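Phosphate-binding protein (Unidentified prokaryotic organism, PDB 3W9V) binds phosphate as a member of the PstS family of phosphate transport proteins. Local coordinates at residues K12-P17 with A25-V30; V109-G114 with S124-A129; P275-T280 with G284-P289. The protein carries 1 engineered substitution. One frame throughout, in Å; residues are numbered along the deposited sequence. Where two conformers were deposited one is given.

Interaction 1: residues K12-P17 with A25-V30; sequences KLYLTP and APYIGV
Y14 O and Y27 N are joined through one water. The water donates to Y14 O at 2.8 Å and accepts from Y27 N at 2.9 Å. No direct hydrogen bond crosses between 12-17 and 25-30. Beside this bridge Y14 turns the edge of its ring to the face of Y27, a T-shaped pair. Y14 CD2 stands over the centre of the Y27 ring, 3.5 Å above the plane. The ring centroids are 4.9 Å apart and the planes make 66°. Y14 CB adds a CH-pi contact over the same face, 4.2 Å from the Y27 centroid. Y27 has CG anti to its backbone N (chi1 -176°), and this turns one face of the ring to Y14 CB and CD2. Both hydroxyls are satisfied elsewhere: Y14 OH bonds to S88 OG, and Y27 OH to A7 O. Each ring is thus fixed at its far end as well as by its neighbour. L15 flanks the pair on a more exposed part of the contact, with CD2 3.6 Å from Y27 O. The contact packs the helix against the approach to the second strand in the beta-alpha-beta unit of strand 4-6, helix 11-14 and strand 28-29.

Interaction 2: residues V109-G114 with S124-A129; sequences VKELCG and SGITGA
E111 reaches from helix 109-117, which a disulfide from C113 ties to C158, to I126 and T127 in the loop that follows. E111 CB lies 4.0 Å from I126 CD1, an apolar touch near the root of the chain. E111 CG passes 4.0 Å from G125 O. The chain is extended beyond CG (chi2 166°), and this carries the carboxylate across to the backbone of the loop. E111 CD comes to 4.0 Å from I126 CA. There the loop makes a type II beta turn from I126 to A129. T127 and G128 are its two central residues, and G128 has the positive phi (83°) usual for the third position of this turn. The closing bond, A129 N to I126 O, is weak, at 3.3 Å. E111 OE2 accepts from T127 N at 3.0 Å. The bond is nearly straight (169°), but the donor stands above the carboxylate plane. This bond grips the turn at its second residue. T127 OG1 is 3.2 Å from E111 OE2. E111 OE1 is 3.8 Å from I126 CG2 and forms a salt bridge with K234 NZ. The nearby positive charge is likely to favour the ionised form of E111. That lysine also hydrogen-bonds to T127 OG1, so it ties the acid and the turn together.

Interaction 3: residues P275-T280 with G284-P289; sequences PVFGAT and GVVAYP
Strands 277-278 and 286-287 pair in parallel, F277 with V286 and G278 with A287, through three backbone bonds: V286 N to V276 O at 3.1 Å and almost straight (176°), G278 N to V286 O at 2.8 Å but more bent (141°), and Y288 N to G278 O at 2.9 Å. F277 and V286 lie side by side on one face of the sheet, with F277 CE1 3.7 Å from V286 CG1. F277 CB sits over one face of the Y288 ring, 3.3 Å from its centroid in a close CH-pi contact. The two rings are nearly parallel but slid apart, and they barely overlap. Y288 CG is anti to its carbonyl carbon (chi1 -79°), which brings the ring back over F277 CB and beside the G278 peptide. V285 CG1 packs 3.5 Å from G278 N, in the place a side chain on G278 would need. Y288 also meets F153 edge to face. With an alanine in place of Y288, F277 CB and the F153 ring would probably lose their aromatic partner, and a gap would be likely to open toward helix 145-157. Two waters extend the pairing, one between V276 N and G284 O, the other between A279 O and Y288 O. The direct hydrogen bonds between the segments all join backbone atoms, so they do not draw on side-chain chemistry. F277 and Y288 instead join the pair to its surroundings by apolar and aromatic contacts, at L296 and F153.

Overall arrangement
The three contacts follow one another along the chain and do not touch. Interaction 1 lies on the opposite side of the chain's centre from the other two. Its centre is about 36 Å from that of interaction 2 and about 29 Å from that of interaction 3. Interactions 2 and 3 come closer, with nearest atoms about 8 Å apart. Helix 145-157 connects them: V109 and L112 touch F153, and Y288 meets the same ring. Strand 296-304 relates interaction 3 to interaction 1. It receives P275, F277, Y288 and P289, and belongs to the mixed sheet that has strand 28-29 at one edge.

Interaction 1: residues K12-P17 with A25-V30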
loop_
_atom_site.group_PDB
_atom_site.type_symbol
_atom_site.label_atom_id
_atom_site.label_comp_id
_atom_site.label_asym_id
_atom_site.label_seq_id
_atom_site.Cartn_x
_atom_site.Cartn_y
_atom_site.Cartn_z
ATOM N N LYS A 12 10.156 1.519 -5.752
ATOM C CA LYS A 12 11.168 2.504 -6.111
ATOM C C LYS A 12 11.771 3.160 -4.872
ATOM O O LYS A 12 12.935 3.565 -4.881
ATOM C CB LYS A 12 10.609 3.531 -7.089
ATOM C CG LYS A 12 10.159 2.889 -8.392
ATOM C CD LYS A 12 9.905 3.900 -9.491
ATOM C CE LYS A 12 8.668 4.710 -9.199
ATOM N NZ LYS A 12 8.447 5.754 -10.236
ATOM N N LEU A 13 10.991 3.247 -3.800
ATOM C CA LEU A 13 11.544 3.685 -2.530
ATOM C C LEU A 13 12.603 2.699 -2.030
ATOM O O LEU A 13 13.723 3.097 -1.702
ATOM C CB LEU A 13 10.437 3.879 -1.490
ATOM C CG LEU A 13 10.914 4.151 -0.060
ATOM C CD1 LEU A 13 11.683 5.465 0.060
ATOM C CD2 LEU A 13 9.733 4.121 0.906
ATOM N N TYR A 14 12.260 1.414 -2.000
ATOM C CA TYR A 14 13.189 0.422 -1.469
ATOM C C TYR A 14 14.410 0.211 -2.361
ATOM O O TYR A 14 15.436 -0.253 -1.883
ATOM C CB TYR A 14 12.484 -0.907 -1.191
ATOM C CG TYR A 14 11.342 -0.794 -0.197
ATOM C CD1 TYR A 14 11.377 0.127 0.847
ATOM C CD2 TYR A 14 10.222 -1.597 -0.318
ATOM C CE1 TYR A 14 10.317 0.228 1.745
ATOM C CE2 TYR A 14 9.173 -1.509 0.577
ATOM C CZ TYR A 14 9.217 -0.592 1.603
ATOM O OH TYR A 14 8.169 -0.472 2.496
ATOM N N LEU A 15 14.294 0.571 -3.636
ATOM C CA LEU A 15 15.418 0.515 -4.570
ATOM C C LEU A 15 16.309 1.756 -4.522
ATOM O O LEU A 15 17.380 1.772 -5.126
ATOM C CB LEU A 15 14.917 0.304 -5.995
ATOM C CG LEU A 15 14.405 -1.091 -6.333
ATOM C CD1 LEU A 15 13.702 -1.085 -7.683
ATOM C CD2 LEU A 15 15.551 -2.082 -6.328
ATOM N N THR A 16 15.881 2.794 -3.814
ATOM C CA THR A 16 16.688 4.004 -3.692
ATOM C C THR A 16 17.918 3.714 -2.841
ATOM O O THR A 16 17.794 3.142 -1.760
ATOM C CB THR A 16 15.865 5.126 -3.034
ATOM O OG1 THR A 16 14.778 5.483 -3.895
ATOM C CG2 THR A 16 16.717 6.352 -2.783
ATOM N N PRO A 17 19.112 4.104 -3.320
ATOM C CA PRO A 17 20.319 3.829 -2.534
ATOM C C PRO A 17 20.202 4.267 -1.074
ATOM O O PRO A 17 19.725 5.363 -0.787
ATOM C CB PRO A 17 21.392 4.648 -3.254
ATOM C CG PRO A 17 20.941 4.648 -4.681
ATOM C CD PRO A 17 19.431 4.715 -4.626
ATOM N N ALA A 25 20.001 -7.297 -0.009
ATOM C CA ALA A 25 20.010 -7.440 -1.463
ATOM C C ALA A 25 18.976 -6.494 -2.067
ATOM O O ALA A 25 18.039 -6.070 -1.384
ATOM C CB ALA A 25 19.691 -8.879 -1.846
ATOM N N PRO A 26 19.119 -6.158 -3.357
ATOM C CA PRO A 26 18.121 -5.291 -3.991
ATOM C C PRO A 26 16.703 -5.859 -3.891
ATOM O O PRO A 26 16.470 -7.051 -4.099
ATOM C CB PRO A 26 18.584 -5.238 -5.448
ATOM C CG PRO A 26 20.061 -5.457 -5.364
ATOM C CD PRO A 26 20.237 -6.464 -4.265
ATOM N N TYR A 27 15.765 -4.985 -3.550
ATOM C CA TYR A 27 14.363 -5.350 -3.411
ATOM C C TYR A 27 13.788 -5.845 -4.732
ATOM O O TYR A 27 14.035 -5.255 -5.787
ATOM C CB TYR A 27 13.590 -4.125 -2.957
ATOM C CG TYR A 27 12.128 -4.341 -2.668
ATOM C CD1 TYR A 27 11.718 -4.875 -1.454
ATOM C CD2 TYR A 27 11.153 -3.968 -3.591
ATOM C CE1 TYR A 27 10.374 -5.050 -1.167
ATOM C CE2 TYR A 27 9.802 -4.141 -3.312
ATOM C CZ TYR A 27 9.421 -4.676 -2.094
ATOM O OH TYR A 27 8.086 -4.837 -1.796
ATOM N N ILE A 28 12.994 -6.907 -4.664
ATOM C CA ILE A 28 12.382 -7.495 -5.852
ATOM C C ILE A 28 10.864 -7.275 -5.849
ATOM O O ILE A 28 10.134 -7.899 -5.084
ATOM C CB ILE A 28 12.737 -8.993 -5.971
ATOM C CG1 ILE A 28 14.257 -9.154 -6.079
ATOM C CG2 ILE A 28 12.063 -9.603 -7.186
ATOM C CD1 ILE A 28 14.745 -10.581 -5.951
ATOM N N GLY A 29 10.395 -6.375 -6.707
ATOM C CA GLY A 29 8.978 -6.055 -6.766
ATOM C C GLY A 29 8.204 -7.054 -7.607
ATOM O O GLY A 29 8.473 -7.190 -8.808
ATOM N N VAL A 30 7.248 -7.745 -6.983
ATOM C CA VAL A 30 6.475 -8.790 -7.645
ATOM C C VAL A 30 4.994 -8.768 -7.261
ATOM O O VAL A 30 4.229 -9.600 -7.736
ATOM C CB VAL A 30 7.037 -10.190 -7.323
ATOM C CG1 VAL A 30 8.376 -10.409 -8.018
ATOM C CG2 VAL A 30 7.140 -10.403 -5.815
HETATM O O HOH W 1 16.870 -2.382 -2.969
#

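Interaction 2: residues V109-G114 with S124-A129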
loop_
_atom_site.group_PDB
_atom_site.type_symbol
_atom_site.label_atom_id
_atom_site.label_comp_id
_atom_site.label_asym_id
_atom_site.label_seq_id
_atom_site.Cartn_x
_atom_site.Cartn_y
_atom_site.Cartn_z
ATOM N N VAL A 109 -16.487 11.719 -4.884
ATOM C CA VAL A 109 -16.433 10.311 -4.524
ATOM C C VAL A 109 -17.518 9.523 -5.269
ATOM O O VAL A 109 -17.267 8.414 -5.740
ATOM C CB VAL A 109 -16.521 10.115 -3.000
ATOM C CG1 VAL A 109 -16.655 8.640 -2.648
ATOM C CG2 VAL A 109 -15.289 10.712 -2.327
ATOM N N LYS A 110 -18.704 10.109 -5.410
ATOM C CA LYS A 110 -19.787 9.455 -6.147
ATOM C C LYS A 110 -19.392 9.173 -7.605
ATOM O O LYS A 110 -19.672 8.098 -8.136
ATOM C CB LYS A 110 -21.067 10.297 -6.077
ATOM C CG LYS A 110 -22.255 9.737 -6.864
ATOM C CD LYS A 110 -22.668 8.358 -6.379
ATOM C CE LYS A 110 -23.943 7.889 -7.067
ATOM N NZ LYS A 110 -24.237 6.465 -6.743
ATOM N N GLU A 111 -18.728 10.136 -8.245
ATOM C CA GLU A 111 -18.237 9.944 -9.611
ATOM C C GLU A 111 -17.163 8.863 -9.689
ATOM O O GLU A 111 -17.186 8.028 -10.592
ATOM C CB GLU A 111 -17.718 11.260 -10.201
ATOM C CG GLU A 111 -18.834 12.202 -10.635
ATOM C CD GLU A 111 -18.358 13.613 -10.910
ATOM O OE1 GLU A 111 -17.190 13.937 -10.600
ATOM O OE2 GLU A 111 -19.174 14.403 -11.438
ATOM N N LEU A 112 -16.213 8.893 -8.752
ATOM C CA LEU A 112 -15.175 7.862 -8.671
ATOM C C LEU A 112 -15.818 6.486 -8.610
ATOM O O LEU A 112 -15.447 5.575 -9.352
ATOM C CB LEU A 112 -14.300 8.064 -7.428
ATOM C CG LEU A 112 -13.264 6.963 -7.164
ATOM C CD1 LEU A 112 -12.046 7.117 -8.069
ATOM C CD2 LEU A 112 -12.850 6.927 -5.700
ATOM N N CYS A 113 -16.794 6.347 -7.719
ATOM C CA CYS A 113 -17.514 5.092 -7.556
ATOM C C CYS A 113 -18.184 4.639 -8.855
ATOM O O CYS A 113 -18.135 3.463 -9.209
ATOM C CB CYS A 113 -18.540 5.233 -6.430
ATOM S SG CYS A 113 -17.759 5.498 -4.806
ATOM N N GLY A 114 -18.798 5.580 -9.569
ATOM C CA GLY A 114 -19.436 5.270 -10.836
ATOM C C GLY A 114 -18.472 4.882 -11.941
ATOM O O GLY A 114 -18.787 4.026 -12.770
ATOM N N SER A 124 -18.064 12.467 -20.183
ATOM C CA SER A 124 -19.037 13.553 -20.052
ATOM C C SER A 124 -19.800 13.489 -18.725
ATOM O O SER A 124 -20.426 14.470 -18.314
ATOM C CB SER A 124 -20.018 13.554 -21.228
ATOM O OG SER A 124 -20.715 12.324 -21.313
ATOM N N GLY A 125 -19.741 12.336 -18.064
ATOM C CA GLY A 125 -20.371 12.154 -16.770
ATOM C C GLY A 125 -19.562 12.684 -15.597
ATOM O O GLY A 125 -19.979 12.553 -14.444
ATOM N N ILE A 126 -18.407 13.276 -15.879
ATOM C CA ILE A 126 -17.594 13.896 -14.840
ATOM C C ILE A 126 -17.784 15.401 -14.917
ATOM O O ILE A 126 -17.281 16.048 -15.833
ATOM C CB ILE A 126 -16.099 13.560 -15.005
ATOM C CG1 ILE A 126 -15.903 12.049 -15.149
ATOM C CG2 ILE A 126 -15.295 14.116 -13.835
ATOM C CD1 ILE A 126 -16.412 11.250 -13.978
ATOM N N THR A 127 -18.525 15.952 -13.964
ATOM C CA THR A 127 -18.878 17.364 -14.028
ATOM C C THR A 127 -17.637 18.247 -13.973
ATOM O O THR A 127 -16.719 18.001 -13.185
ATOM C CB THR A 127 -19.867 17.769 -12.914
ATOM O OG1 THR A 127 -19.255 17.588 -11.632
ATOM C CG2 THR A 127 -21.136 16.934 -12.992
ATOM N N GLY A 128 -17.602 19.249 -14.848
ATOM C CA GLY A 128 -16.535 20.232 -14.858
ATOM C C GLY A 128 -15.270 19.839 -15.600
ATOM O O GLY A 128 -14.382 20.669 -15.787
ATOM N N ALA A 129 -15.180 18.586 -16.032
ATOM C CA ALA A 129 -13.935 18.082 -16.617
ATOM C C ALA A 129 -13.738 18.481 -18.078
ATOM O O ALA A 129 -12.628 18.390 -18.601
ATOM C CB ALA A 129 -13.837 16.567 -16.456
#

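Interaction 3: residues P275-T280 with G284-P289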
loop_
_atom_site.group_PDB
_atom_site.type_symbol
_atom_site.label_atom_id
_atom_site.label_comp_id
_atom_site.label_asym_id
_atom_site.label_seq_id
_atom_site.Cartn_x
_atom_site.Cartn_y
_atom_site.Cartn_z
ATOM N N PRO A 275 -3.051 -0.396 10.720
ATOM C CA PRO A 275 -4.383 0.211 10.769
ATOM C C PRO A 275 -5.061 0.091 9.427
ATOM O O PRO A 275 -4.397 0.201 8.393
ATOM C CB PRO A 275 -4.092 1.689 11.043
ATOM C CG PRO A 275 -2.695 1.726 11.564
ATOM C CD PRO A 275 -1.982 0.601 10.885
ATOM N N VAL A 276 -6.370 -0.113 9.444
ATOM C CA VAL A 276 -7.145 -0.032 8.224
ATOM C C VAL A 276 -8.201 1.037 8.367
ATOM O O VAL A 276 -8.742 1.275 9.450
ATOM C CB VAL A 276 -7.805 -1.365 7.844
ATOM C CG1 VAL A 276 -6.747 -2.386 7.505
ATOM C CG2 VAL A 276 -8.698 -1.858 8.972
ATOM N N PHE A 277 -8.471 1.698 7.256
ATOM C CA PHE A 277 -9.486 2.722 7.234
ATOM C C PHE A 277 -10.853 2.127 6.912
ATOM O O PHE A 277 -10.956 1.021 6.373
ATOM C CB PHE A 277 -9.091 3.812 6.246
ATOM C CG PHE A 277 -7.948 4.668 6.714
ATOM C CD1 PHE A 277 -8.198 5.810 7.453
ATOM C CD2 PHE A 277 -6.633 4.333 6.430
ATOM C CE1 PHE A 277 -7.162 6.611 7.895
ATOM C CE2 PHE A 277 -5.585 5.135 6.877
ATOM C CZ PHE A 277 -5.853 6.271 7.606
ATOM N N GLY A 278 -11.904 2.847 7.279
ATOM C CA GLY A 278 -13.257 2.385 7.044
ATOM C C GLY A 278 -14.238 3.533 7.119
ATOM O O GLY A 278 -13.846 4.683 7.282
ATOM N N ALA A 279 -15.522 3.216 7.000
ATOM C CA ALA A 279 -16.561 4.239 6.945
ATOM C C ALA A 279 -16.606 5.069 8.222
ATOM O O ALA A 279 -16.713 6.298 8.176
ATOM C CB ALA A 279 -17.918 3.602 6.677
ATOM N N THR A 280 -16.509 4.396 9.363
ATOM C CA THR A 280 -16.591 5.077 10.646
ATOM C C THR A 280 -15.522 4.573 11.609
ATOM O O THR A 280 -15.056 3.439 11.495
ATOM C CB THR A 280 -17.980 4.902 11.289
ATOM O OG1 THR A 280 -18.028 5.609 12.534
ATOM C CG2 THR A 280 -18.274 3.429 11.534
ATOM N N GLY A 284 -11.013 -0.370 16.358
ATOM C CA GLY A 284 -9.702 -0.452 15.739
ATOM C C GLY A 284 -9.664 0.147 14.346
ATOM O O GLY A 284 -8.596 0.500 13.841
ATOM N N VAL A 285 -10.829 0.259 13.717
ATOM C CA VAL A 285 -10.919 0.856 12.389
ATOM C C VAL A 285 -10.882 2.383 12.472
ATOM O O VAL A 285 -11.508 2.983 13.354
ATOM C CB VAL A 285 -12.194 0.393 11.659
ATOM C CG1 VAL A 285 -12.298 1.042 10.288
ATOM C CG2 VAL A 285 -12.200 -1.123 11.529
ATOM N N VAL A 286 -10.137 3.001 11.558
ATOM C CA VAL A 286 -10.015 4.456 11.499
ATOM C C VAL A 286 -10.874 5.014 10.365
ATOM O O VAL A 286 -10.784 4.551 9.228
ATOM C CB VAL A 286 -8.552 4.881 11.266
ATOM C CG1 VAL A 286 -8.418 6.397 11.319
ATOM C CG2 VAL A 286 -7.642 4.225 12.293
ATOM N N ALA A 287 -11.703 6.008 10.654
ATOM C CA ALA A 287 -12.565 6.562 9.615
ATOM C C ALA A 287 -11.750 7.229 8.512
ATOM O O ALA A 287 -10.796 7.953 8.795
ATOM C CB ALA A 287 -13.554 7.554 10.209
ATOM N N TYR A 288 -12.123 6.982 7.256
ATOM C CA TYR A 288 -11.555 7.751 6.153
ATOM C C TYR A 288 -11.792 9.230 6.443
ATOM O O TYR A 288 -12.853 9.611 6.941
ATOM C CB TYR A 288 -12.157 7.343 4.801
ATOM C CG TYR A 288 -11.569 6.060 4.247
ATOM C CD1 TYR A 288 -10.290 6.034 3.701
ATOM C CD2 TYR A 288 -12.291 4.872 4.279
ATOM C CE1 TYR A 288 -9.748 4.856 3.203
ATOM C CE2 TYR A 288 -11.760 3.692 3.784
ATOM C CZ TYR A 288 -10.491 3.686 3.252
ATOM O OH TYR A 288 -9.977 2.499 2.783
ATOM N N PRO A 289 -10.793 10.072 6.161
ATOM C CA PRO A 289 -10.861 11.485 6.552
ATOM C C PRO A 289 -11.855 12.297 5.730
ATOM O O PRO A 289 -12.015 12.067 4.535
ATOM C CB PRO A 289 -9.443 11.982 6.275
ATOM C CG PRO A 289 -8.945 11.091 5.184
ATOM C CD PRO A 289 -9.516 9.741 5.508
HETATM O O HOH W 2 -7.508 -1.018 11.949
HETATM O O HOH W 3 -15.245 8.053 6.677
#